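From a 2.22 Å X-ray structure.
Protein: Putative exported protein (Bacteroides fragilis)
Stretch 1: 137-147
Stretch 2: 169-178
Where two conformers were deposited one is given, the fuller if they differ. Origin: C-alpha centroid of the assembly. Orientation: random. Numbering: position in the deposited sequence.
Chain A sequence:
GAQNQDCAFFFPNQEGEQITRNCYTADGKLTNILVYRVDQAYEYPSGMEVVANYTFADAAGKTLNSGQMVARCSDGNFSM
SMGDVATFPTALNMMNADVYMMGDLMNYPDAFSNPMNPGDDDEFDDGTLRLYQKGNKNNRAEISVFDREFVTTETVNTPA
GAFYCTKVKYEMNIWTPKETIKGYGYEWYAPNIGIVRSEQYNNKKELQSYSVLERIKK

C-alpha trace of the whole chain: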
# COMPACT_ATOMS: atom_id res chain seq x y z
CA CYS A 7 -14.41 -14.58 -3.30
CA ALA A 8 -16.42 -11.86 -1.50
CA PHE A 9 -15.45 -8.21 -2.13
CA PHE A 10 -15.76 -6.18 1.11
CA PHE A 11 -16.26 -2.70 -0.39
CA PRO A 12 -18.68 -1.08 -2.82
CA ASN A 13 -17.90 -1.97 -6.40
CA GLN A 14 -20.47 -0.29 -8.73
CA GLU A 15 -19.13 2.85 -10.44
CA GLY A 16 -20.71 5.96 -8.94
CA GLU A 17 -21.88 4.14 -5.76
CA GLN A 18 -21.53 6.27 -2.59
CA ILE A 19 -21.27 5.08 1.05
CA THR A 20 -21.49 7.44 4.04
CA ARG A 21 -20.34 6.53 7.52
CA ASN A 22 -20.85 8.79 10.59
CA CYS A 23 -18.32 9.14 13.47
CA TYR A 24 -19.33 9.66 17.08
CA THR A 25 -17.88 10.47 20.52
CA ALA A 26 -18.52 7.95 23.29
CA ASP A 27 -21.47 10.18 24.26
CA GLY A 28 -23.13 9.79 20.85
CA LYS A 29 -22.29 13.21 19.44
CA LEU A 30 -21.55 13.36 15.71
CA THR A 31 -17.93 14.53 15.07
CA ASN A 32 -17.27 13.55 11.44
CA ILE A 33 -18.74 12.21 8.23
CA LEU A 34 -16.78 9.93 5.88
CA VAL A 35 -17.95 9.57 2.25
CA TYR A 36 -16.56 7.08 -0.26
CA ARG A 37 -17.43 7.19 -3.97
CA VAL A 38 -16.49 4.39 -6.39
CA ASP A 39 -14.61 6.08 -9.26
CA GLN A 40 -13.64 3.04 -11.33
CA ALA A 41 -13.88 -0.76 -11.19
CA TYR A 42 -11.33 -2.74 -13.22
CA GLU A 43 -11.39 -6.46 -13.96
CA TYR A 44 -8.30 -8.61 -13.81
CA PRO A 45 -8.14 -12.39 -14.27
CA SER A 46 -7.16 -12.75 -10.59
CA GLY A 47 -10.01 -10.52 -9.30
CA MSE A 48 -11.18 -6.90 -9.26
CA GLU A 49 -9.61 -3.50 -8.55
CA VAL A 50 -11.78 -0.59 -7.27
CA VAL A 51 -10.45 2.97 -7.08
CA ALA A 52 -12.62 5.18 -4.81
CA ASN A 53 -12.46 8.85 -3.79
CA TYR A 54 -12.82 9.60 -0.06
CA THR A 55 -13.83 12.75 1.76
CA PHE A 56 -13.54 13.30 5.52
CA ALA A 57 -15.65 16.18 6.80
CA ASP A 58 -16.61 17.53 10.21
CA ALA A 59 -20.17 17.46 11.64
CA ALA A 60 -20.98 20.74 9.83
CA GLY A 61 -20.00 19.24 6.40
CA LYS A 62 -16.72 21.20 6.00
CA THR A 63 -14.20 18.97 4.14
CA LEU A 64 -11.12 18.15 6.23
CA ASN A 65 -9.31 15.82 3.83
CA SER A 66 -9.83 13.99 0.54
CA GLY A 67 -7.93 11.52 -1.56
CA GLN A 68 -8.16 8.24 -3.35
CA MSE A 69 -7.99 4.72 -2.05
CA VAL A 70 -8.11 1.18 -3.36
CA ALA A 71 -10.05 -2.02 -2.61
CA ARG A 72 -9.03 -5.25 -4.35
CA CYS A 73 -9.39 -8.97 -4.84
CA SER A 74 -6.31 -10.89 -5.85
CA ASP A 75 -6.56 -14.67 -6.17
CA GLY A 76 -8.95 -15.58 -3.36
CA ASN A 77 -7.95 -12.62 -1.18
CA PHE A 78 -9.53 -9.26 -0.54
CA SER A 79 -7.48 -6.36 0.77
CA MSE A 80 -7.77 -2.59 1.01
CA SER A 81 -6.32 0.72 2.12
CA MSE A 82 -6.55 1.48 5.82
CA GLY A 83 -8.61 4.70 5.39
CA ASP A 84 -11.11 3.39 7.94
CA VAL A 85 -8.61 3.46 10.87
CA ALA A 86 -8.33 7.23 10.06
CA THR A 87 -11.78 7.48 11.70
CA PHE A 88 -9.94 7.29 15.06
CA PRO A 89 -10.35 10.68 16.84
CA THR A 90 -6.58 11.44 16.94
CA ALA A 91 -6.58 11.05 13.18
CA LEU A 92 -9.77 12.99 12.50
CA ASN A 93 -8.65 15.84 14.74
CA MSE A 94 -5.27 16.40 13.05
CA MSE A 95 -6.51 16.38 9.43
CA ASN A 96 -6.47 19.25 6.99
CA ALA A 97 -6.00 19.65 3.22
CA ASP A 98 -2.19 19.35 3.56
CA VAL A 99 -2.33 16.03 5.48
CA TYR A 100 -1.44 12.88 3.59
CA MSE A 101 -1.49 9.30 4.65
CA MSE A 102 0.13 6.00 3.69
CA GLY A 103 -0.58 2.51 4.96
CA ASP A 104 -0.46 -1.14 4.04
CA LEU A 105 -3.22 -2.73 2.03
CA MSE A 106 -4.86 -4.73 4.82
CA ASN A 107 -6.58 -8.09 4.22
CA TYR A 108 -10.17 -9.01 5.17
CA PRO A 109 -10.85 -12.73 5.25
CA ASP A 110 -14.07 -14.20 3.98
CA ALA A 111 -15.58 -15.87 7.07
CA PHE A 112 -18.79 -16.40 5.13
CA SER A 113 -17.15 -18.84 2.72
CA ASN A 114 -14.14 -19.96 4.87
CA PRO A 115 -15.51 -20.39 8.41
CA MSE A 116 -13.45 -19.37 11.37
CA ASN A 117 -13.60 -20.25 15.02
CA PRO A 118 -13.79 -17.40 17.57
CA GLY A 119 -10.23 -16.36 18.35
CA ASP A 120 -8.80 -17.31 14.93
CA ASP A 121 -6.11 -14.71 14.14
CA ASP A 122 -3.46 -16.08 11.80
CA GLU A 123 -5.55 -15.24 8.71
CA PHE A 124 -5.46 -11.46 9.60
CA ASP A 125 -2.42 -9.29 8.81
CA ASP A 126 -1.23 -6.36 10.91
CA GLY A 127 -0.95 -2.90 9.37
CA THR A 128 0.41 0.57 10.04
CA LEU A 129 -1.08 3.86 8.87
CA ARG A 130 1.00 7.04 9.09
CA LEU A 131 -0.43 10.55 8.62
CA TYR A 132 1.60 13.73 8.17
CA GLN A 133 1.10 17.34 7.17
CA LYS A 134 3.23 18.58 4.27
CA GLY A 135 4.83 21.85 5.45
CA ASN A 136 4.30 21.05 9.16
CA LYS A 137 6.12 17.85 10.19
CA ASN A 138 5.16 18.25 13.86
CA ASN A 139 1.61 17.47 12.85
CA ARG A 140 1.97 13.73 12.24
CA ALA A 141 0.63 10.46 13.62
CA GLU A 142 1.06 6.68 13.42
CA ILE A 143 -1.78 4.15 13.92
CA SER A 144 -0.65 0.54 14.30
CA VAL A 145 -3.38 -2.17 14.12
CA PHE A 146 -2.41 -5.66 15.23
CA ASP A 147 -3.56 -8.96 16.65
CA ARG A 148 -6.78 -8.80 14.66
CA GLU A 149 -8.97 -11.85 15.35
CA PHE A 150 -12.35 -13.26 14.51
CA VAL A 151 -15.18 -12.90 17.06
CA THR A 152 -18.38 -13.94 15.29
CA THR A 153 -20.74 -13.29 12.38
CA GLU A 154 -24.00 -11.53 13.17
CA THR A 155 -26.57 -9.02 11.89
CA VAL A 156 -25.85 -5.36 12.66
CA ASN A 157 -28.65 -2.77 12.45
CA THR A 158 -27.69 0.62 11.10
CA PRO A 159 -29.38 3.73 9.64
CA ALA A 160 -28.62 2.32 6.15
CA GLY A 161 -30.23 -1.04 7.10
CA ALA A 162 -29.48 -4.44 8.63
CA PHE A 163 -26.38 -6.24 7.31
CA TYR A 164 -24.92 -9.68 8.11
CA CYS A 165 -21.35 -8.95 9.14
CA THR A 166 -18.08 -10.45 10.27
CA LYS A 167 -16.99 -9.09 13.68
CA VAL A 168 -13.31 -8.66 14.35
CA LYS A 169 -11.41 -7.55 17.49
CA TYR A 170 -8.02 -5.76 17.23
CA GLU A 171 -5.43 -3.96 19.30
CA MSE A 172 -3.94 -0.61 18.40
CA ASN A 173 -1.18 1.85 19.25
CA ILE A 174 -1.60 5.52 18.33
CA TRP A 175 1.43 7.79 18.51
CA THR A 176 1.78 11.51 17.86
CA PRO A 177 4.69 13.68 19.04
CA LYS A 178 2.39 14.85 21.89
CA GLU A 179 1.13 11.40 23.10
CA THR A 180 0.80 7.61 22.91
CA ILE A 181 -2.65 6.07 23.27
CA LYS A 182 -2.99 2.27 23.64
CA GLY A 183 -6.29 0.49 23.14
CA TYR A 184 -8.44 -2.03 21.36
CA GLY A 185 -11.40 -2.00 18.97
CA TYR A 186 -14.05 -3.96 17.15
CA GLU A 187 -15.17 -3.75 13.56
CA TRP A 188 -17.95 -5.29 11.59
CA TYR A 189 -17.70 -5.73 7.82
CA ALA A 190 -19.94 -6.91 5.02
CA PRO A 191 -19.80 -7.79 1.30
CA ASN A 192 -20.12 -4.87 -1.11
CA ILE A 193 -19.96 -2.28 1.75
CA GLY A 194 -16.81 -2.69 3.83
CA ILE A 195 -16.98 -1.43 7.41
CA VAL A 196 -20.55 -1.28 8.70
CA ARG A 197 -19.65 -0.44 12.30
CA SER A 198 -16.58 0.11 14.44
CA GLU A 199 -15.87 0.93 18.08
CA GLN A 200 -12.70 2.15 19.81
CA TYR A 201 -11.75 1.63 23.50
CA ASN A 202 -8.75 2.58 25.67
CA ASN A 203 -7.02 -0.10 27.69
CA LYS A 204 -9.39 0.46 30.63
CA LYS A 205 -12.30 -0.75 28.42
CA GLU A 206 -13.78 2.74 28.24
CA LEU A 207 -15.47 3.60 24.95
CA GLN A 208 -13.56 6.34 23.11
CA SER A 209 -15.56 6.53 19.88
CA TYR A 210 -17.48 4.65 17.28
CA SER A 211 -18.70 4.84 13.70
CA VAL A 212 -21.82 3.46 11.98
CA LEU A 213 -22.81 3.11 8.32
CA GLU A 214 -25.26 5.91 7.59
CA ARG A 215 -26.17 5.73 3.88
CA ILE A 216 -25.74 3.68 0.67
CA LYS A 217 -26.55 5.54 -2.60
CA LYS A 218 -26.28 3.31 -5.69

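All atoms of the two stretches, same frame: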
# COMPACT_ATOMS: atom_id res chain seq x y z
N LYS A 137 5.71 19.19 9.73
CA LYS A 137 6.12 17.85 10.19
C LYS A 137 5.68 17.50 11.60
O LYS A 137 5.47 16.34 11.90
CB LYS A 137 7.63 17.72 10.14
CG LYS A 137 8.23 17.72 8.76
CD LYS A 137 9.72 18.00 8.83
CE LYS A 137 10.50 16.80 9.33
NZ LYS A 137 11.17 16.12 8.21
N ASN A 138 5.58 18.49 12.48
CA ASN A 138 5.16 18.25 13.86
C ASN A 138 3.76 17.70 13.91
O ASN A 138 3.43 17.02 14.87
CB ASN A 138 5.19 19.52 14.71
CG ASN A 138 6.59 19.94 15.07
OD1 ASN A 138 7.54 19.17 14.94
ND2 ASN A 138 6.72 21.16 15.57
N ASN A 139 2.94 18.03 12.92
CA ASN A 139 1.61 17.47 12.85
C ASN A 139 1.65 16.15 12.09
O ASN A 139 1.39 16.10 10.90
CB ASN A 139 0.61 18.45 12.22
CG ASN A 139 -0.77 17.88 12.15
OD1 ASN A 139 -1.13 17.03 12.96
ND2 ASN A 139 -1.56 18.32 11.16
N ARG A 140 2.01 15.08 12.79
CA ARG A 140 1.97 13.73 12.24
C ARG A 140 1.48 12.71 13.26
O ARG A 140 1.44 12.98 14.46
CB ARG A 140 3.34 13.33 11.73
CG ARG A 140 4.42 13.24 12.75
CD ARG A 140 5.74 13.03 12.06
NE ARG A 140 6.81 12.70 13.01
CZ ARG A 140 7.40 13.58 13.82
NH1 ARG A 140 7.04 14.86 13.87
NH2 ARG A 140 8.35 13.17 14.62
N ALA A 141 1.16 11.51 12.77
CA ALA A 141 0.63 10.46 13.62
C ALA A 141 0.92 9.10 13.00
O ALA A 141 1.07 8.99 11.79
CB ALA A 141 -0.89 10.65 13.78
N GLU A 142 0.98 8.08 13.85
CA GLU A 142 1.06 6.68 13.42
C GLU A 142 -0.01 5.84 14.13
O GLU A 142 -0.13 5.90 15.37
CB GLU A 142 2.42 6.11 13.74
CG GLU A 142 2.58 4.63 13.34
CD GLU A 142 3.96 4.09 13.69
OE1 GLU A 142 4.90 4.25 12.90
OE2 GLU A 142 4.10 3.46 14.74
N ILE A 143 -0.78 5.08 13.35
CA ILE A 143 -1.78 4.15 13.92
C ILE A 143 -1.41 2.71 13.54
O ILE A 143 -1.47 2.33 12.36
CB ILE A 143 -3.23 4.42 13.47
CG1 ILE A 143 -3.65 5.87 13.77
CG2 ILE A 143 -4.21 3.47 14.23
CD1 ILE A 143 -4.94 6.31 13.06
N SER A 144 -1.02 1.93 14.53
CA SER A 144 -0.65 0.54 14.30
C SER A 144 -1.79 -0.36 14.74
O SER A 144 -2.25 -0.26 15.88
CB SER A 144 0.60 0.20 15.10
OG SER A 144 1.19 -0.98 14.58
N VAL A 145 -2.26 -1.22 13.83
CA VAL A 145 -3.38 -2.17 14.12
C VAL A 145 -2.78 -3.57 14.08
O VAL A 145 -2.06 -3.93 13.14
CB VAL A 145 -4.53 -2.05 13.11
CG1 VAL A 145 -5.65 -3.06 13.39
CG2 VAL A 145 -5.10 -0.62 13.13
N PHE A 146 -3.03 -4.35 15.12
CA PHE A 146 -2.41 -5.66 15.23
C PHE A 146 -3.22 -6.64 16.05
O PHE A 146 -4.18 -6.26 16.71
CB PHE A 146 -0.97 -5.53 15.78
CG PHE A 146 -0.88 -4.83 17.11
CD1 PHE A 146 -0.85 -3.44 17.18
CD2 PHE A 146 -0.85 -5.56 18.29
CE1 PHE A 146 -0.80 -2.80 18.39
CE2 PHE A 146 -0.80 -4.93 19.51
CZ PHE A 146 -0.77 -3.55 19.57
N ASP A 147 -2.87 -7.91 15.94
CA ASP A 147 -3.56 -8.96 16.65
C ASP A 147 -5.04 -8.95 16.33
O ASP A 147 -5.85 -9.17 17.18
CB ASP A 147 -3.33 -8.83 18.16
CG ASP A 147 -1.90 -9.16 18.57
OD1 ASP A 147 -1.05 -9.49 17.70
OD2 ASP A 147 -1.62 -9.10 19.79
N LYS A 169 -11.99 -8.30 16.38
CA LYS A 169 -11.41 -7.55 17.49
C LYS A 169 -9.94 -7.30 17.13
O LYS A 169 -9.31 -8.16 16.51
CB LYS A 169 -11.52 -8.32 18.80
CG LYS A 169 -10.94 -7.59 20.02
CD LYS A 169 -11.15 -8.35 21.35
CE LYS A 169 -10.40 -7.63 22.53
NZ LYS A 169 -10.50 -8.31 23.88
N TYR A 170 -9.41 -6.15 17.51
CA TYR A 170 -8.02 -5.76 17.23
C TYR A 170 -7.43 -4.90 18.35
O TYR A 170 -8.15 -4.30 19.13
CB TYR A 170 -7.91 -5.01 15.88
CG TYR A 170 -8.72 -3.71 15.76
CD1 TYR A 170 -8.19 -2.49 16.17
CD2 TYR A 170 -10.00 -3.72 15.22
CE1 TYR A 170 -8.93 -1.30 16.06
CE2 TYR A 170 -10.75 -2.54 15.11
CZ TYR A 170 -10.21 -1.32 15.53
OH TYR A 170 -10.95 -0.15 15.43
N GLU A 171 -6.11 -4.89 18.45
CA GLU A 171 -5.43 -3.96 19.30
C GLU A 171 -4.86 -2.84 18.46
O GLU A 171 -4.69 -2.99 17.24
CB GLU A 171 -4.34 -4.67 20.07
CG GLU A 171 -4.93 -5.81 20.91
CD GLU A 171 -4.05 -6.19 22.05
OE1 GLU A 171 -3.94 -5.36 22.97
OE2 GLU A 171 -3.45 -7.29 22.02
N MSE A 172 -4.63 -1.70 19.09
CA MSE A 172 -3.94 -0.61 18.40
C MSE A 172 -3.09 0.30 19.29
O MSE A 172 -3.31 0.40 20.49
CB MSE A 172 -4.91 0.21 17.52
CG MSE A 172 -5.45 1.45 18.14
SE MSE A 172 -7.00 1.03 19.15
CE MSE A 172 -8.40 1.74 17.98
N ASN A 173 -2.07 0.87 18.65
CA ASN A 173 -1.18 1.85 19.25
C ASN A 173 -1.27 3.09 18.38
O ASN A 173 -1.18 3.01 17.15
CB ASN A 173 0.26 1.33 19.31
CG ASN A 173 0.43 0.19 20.30
OD1 ASN A 173 -0.48 -0.13 21.06
ND2 ASN A 173 1.60 -0.43 20.29
N ILE A 174 -1.50 4.24 19.02
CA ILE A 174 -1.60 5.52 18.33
C ILE A 174 -0.55 6.45 18.91
O ILE A 174 -0.57 6.73 20.11
CB ILE A 174 -2.96 6.15 18.54
CG1 ILE A 174 -4.06 5.20 18.07
CG2 ILE A 174 -3.00 7.53 17.85
CD1 ILE A 174 -5.39 5.43 18.76
N TRP A 175 0.38 6.90 18.09
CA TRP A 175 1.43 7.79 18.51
C TRP A 175 1.36 9.09 17.74
O TRP A 175 1.13 9.08 16.55
CB TRP A 175 2.75 7.14 18.25
CG TRP A 175 3.90 8.03 18.64
CD1 TRP A 175 4.48 8.09 19.85
CD2 TRP A 175 4.58 8.99 17.81
NE1 TRP A 175 5.48 9.02 19.85
CE2 TRP A 175 5.57 9.59 18.61
CE3 TRP A 175 4.44 9.40 16.48
CZ2 TRP A 175 6.44 10.59 18.12
CZ3 TRP A 175 5.30 10.40 15.99
CH2 TRP A 175 6.28 10.99 16.81
N THR A 176 1.50 10.20 18.45
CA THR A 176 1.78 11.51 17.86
C THR A 176 2.95 12.02 18.69
O THR A 176 3.28 11.43 19.71
CB THR A 176 0.64 12.54 18.01
OG1 THR A 176 0.54 12.94 19.39
CG2 THR A 176 -0.65 11.99 17.52
N PRO A 177 3.62 13.10 18.23
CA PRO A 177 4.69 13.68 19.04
C PRO A 177 4.23 14.15 20.43
O PRO A 177 5.05 14.25 21.31
CB PRO A 177 5.16 14.88 18.21
CG PRO A 177 4.77 14.52 16.81
CD PRO A 177 3.50 13.78 16.92
N LYS A 178 2.93 14.43 20.60
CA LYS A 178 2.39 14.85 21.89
C LYS A 178 1.93 13.70 22.80
O LYS A 178 1.89 13.90 24.01
CB LYS A 178 1.25 15.86 21.70
CG LYS A 178 1.80 17.22 21.21
CD LYS A 178 0.74 18.27 20.90
CE LYS A 178 1.41 19.63 20.70
NZ LYS A 178 0.49 20.76 20.35

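This contact is an antiparallel pairing of two neighbouring β-strands, held by a regular backbone ladder and finished by side-chain packing on both faces. Three residue pairs carry the hydrogen bonds, each in both directions. Glu-142 N donates to Trp-175 O (2.9 Å), and Trp-175 N returns to Glu-142 O (2.9 Å). Ser-144 N reaches Asn-173 O at 2.8 Å, and Asn-173 N reaches Ser-144 O at 3.0 Å. Phe-146 N to Glu-171 O (3.0 Å) and Glu-171 N to Phe-146 O (2.9 Å) complete the set.

The alternate pairs, Ile-143 with Ile-174 and Val-145 with Met-172, lie between these bonds. Their buried side chains share one face and pack by apolar contact, with Ile-143 CG2 4.2 Å from Ile-174 CG1. Val-145 CG1 also meets Tyr-170 CD1 at 3.8 Å. Met-172 is selenomethionine.

On the other face, Glu-171 CB sits over the Phe-146 ring, 4.0 Å from its centroid, in a CH-pi contact. Nearby, Asp-147 OD2 and Glu-171 OE2 approach to 3.4 Å; these like charges provide no salt bridge.

Near the turn, Arg-140 NH1 bonds to Lys-137 O (2.9 Å). Pro-177 CG covers one face of its guanidinium, 3.7 Å from Arg-140 NH1. Arg-140 NH2 meets the Trp-175 ring edge at CH2 (3.7 Å).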